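Local structure of signaling pathway modulator ZraP (Salmonella enterica subsp. enterica serovar Typhimurium, 3LAY) at residues M122-L125 with G126-D130. The protein modulates the ZraSR two-component envelope stress response in the periplasm, acting both as a regulator and as a chaperone, and assembles into zinc-stabilised oligomers. Residues are numbered along the deposited sequence; the frame is centred on the assembly and turned at random.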
loop_
_atom_site.group_PDB
_atom_site.type_symbol
_atom_site.label_atom_id
_atom_site.label_comp_id
_atom_site.label_asym_id
_atom_site.label_seq_id
_atom_site.Cartn_x
_atom_site.Cartn_y
_atom_site.Cartn_z
ATOM N N MET J 122 22.245 -27.303 2.172
ATOM C CA MET J 122 20.913 -26.701 2.326
ATOM C C MET J 122 19.820 -27.707 2.265
ATOM O O MET J 122 18.828 -27.581 2.972
ATOM C CB MET J 122 20.624 -25.662 1.249
ATOM C CG MET J 122 21.257 -24.326 1.477
ATOM S SD MET J 122 21.039 -23.222 0.068
ATOM C CE MET J 122 19.380 -23.550 -0.508
ATOM N N GLU J 123 19.967 -28.707 1.421
ATOM C CA GLU J 123 18.890 -29.673 1.301
ATOM C C GLU J 123 18.710 -30.483 2.581
ATOM O O GLU J 123 17.598 -30.703 3.054
ATOM C CB GLU J 123 19.145 -30.595 0.149
ATOM C CG GLU J 123 17.990 -31.516 -0.194
ATOM C CD GLU J 123 18.371 -32.402 -1.342
ATOM O OE1 GLU J 123 17.743 -32.245 -2.430
ATOM O OE2 GLU J 123 19.356 -33.184 -1.180
ATOM N N SER J 124 19.820 -30.926 3.126
ATOM C CA SER J 124 19.814 -31.656 4.368
ATOM C C SER J 124 19.272 -30.836 5.550
ATOM O O SER J 124 18.563 -31.372 6.392
ATOM C CB SER J 124 21.223 -32.080 4.700
ATOM O OG SER J 124 21.311 -32.094 6.099
ATOM N N LEU J 125 19.650 -29.552 5.624
ATOM C CA LEU J 125 19.196 -28.662 6.696
ATOM C C LEU J 125 17.728 -28.413 6.551
ATOM O O LEU J 125 16.984 -28.384 7.518
ATOM C CB LEU J 125 19.926 -27.334 6.638
ATOM C CG LEU J 125 21.340 -27.253 7.182
ATOM C CD1 LEU J 125 22.089 -25.930 6.767
ATOM C CD2 LEU J 125 21.282 -27.381 8.694
ATOM N N GLY J 126 17.300 -28.193 5.322
ATOM C CA GLY J 126 15.883 -28.001 5.083
ATOM C C GLY J 126 15.065 -29.255 5.396
ATOM O O GLY J 126 13.971 -29.161 5.850
ATOM N N GLN J 127 15.595 -30.433 5.140
ATOM C CA GLN J 127 14.866 -31.626 5.458
ATOM C C GLN J 127 14.648 -31.705 6.976
ATOM O O GLN J 127 13.531 -32.048 7.435
ATOM C CB GLN J 127 15.537 -32.875 4.841
ATOM C CG GLN J 127 15.130 -34.223 5.455
ATOM C CD GLN J 127 16.098 -34.724 6.568
ATOM O OE1 GLN J 127 17.318 -34.405 6.562
ATOM N NE2 GLN J 127 15.571 -35.548 7.486
ATOM N N LYS J 128 15.687 -31.392 7.748
ATOM C CA LYS J 128 15.553 -31.352 9.193
ATOM C C LYS J 128 14.557 -30.296 9.581
ATOM O O LYS J 128 13.780 -30.470 10.471
ATOM C CB LYS J 128 16.875 -31.062 9.914
ATOM C CG LYS J 128 17.648 -32.293 10.420
ATOM C CD LYS J 128 18.875 -32.689 9.662
ATOM C CE LYS J 128 20.136 -32.061 10.257
ATOM N NZ LYS J 128 21.312 -32.160 9.306
ATOM N N LEU J 129 14.514 -29.187 8.886
ATOM C CA LEU J 129 13.619 -28.161 9.366
ATOM C C LEU J 129 12.191 -28.561 9.175
ATOM O O LEU J 129 11.375 -28.385 10.055
ATOM C CB LEU J 129 13.936 -26.834 8.719
ATOM C CG LEU J 129 13.302 -25.546 9.260
ATOM C CD1 LEU J 129 13.437 -25.458 10.725
ATOM C CD2 LEU J 129 13.951 -24.323 8.591
ATOM N N ASP J 130 11.888 -29.124 8.025
ATOM C CA ASP J 130 10.540 -29.569 7.727
ATOM C C ASP J 130 10.024 -30.622 8.684
ATOM O O ASP J 130 8.856 -30.618 9.033
ATOM C CB ASP J 130 10.503 -30.104 6.304
ATOM C CG ASP J 130 10.682 -28.988 5.243
ATOM O OD1 ASP J 130 10.195 -27.855 5.452
ATOM O OD2 ASP J 130 11.287 -29.256 4.192
#
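Two successive turns of the long helix 112-142 meet here, joined by the i to i+4 bonding of an alpha helix and by one side-chain hydrogen bond, between Ser124 and Lys128. Four backbone bonds carry the turn forward: Gly126 N to Met122 O, Gln127 N to Glu123 O, Lys128 N to Ser124 O and Leu129 N to Leu125 O. The first spans 2.9 Å from Gly126 N to Met122 O; the third, from Lys128 N to Ser124 O, is longer at 3.2 Å but nearly straight (163° at the hydrogen). Beside this third bond, Lys128 NZ donates to Ser124 OG over 3.2 Å, so the same two residues are linked through both main chain and side chain. The lysine reaches back because its chain bends at both chi2 (106°) and chi3 (93°), folding its methylenes over the Ser124 carbonyl. Serine suits the earlier position by offering an oxygen close to the backbone, and lysine, four residues on, has a chain long enough to bring its ammonium back to it. Gln127 is also bent at chi2, and its NE2 makes a weak hydrogen bond to Glu131, one turn further on. Gly126 takes part through its main chain alone, its carbonyl accepting from Asp130 N. Asp130 in turn forms a salt bridge with Arg133. Toward the antiparallel partner of this helical hairpin, helix 70-106, Leu125 and Lys128 both lie on Leu90, while Leu129 and Met122 rest against the long side chains of Arg91 and Lys97; Glu123 makes a weak hydrogen bond to Gln127 of a neighbouring subunit in the decameric barrel.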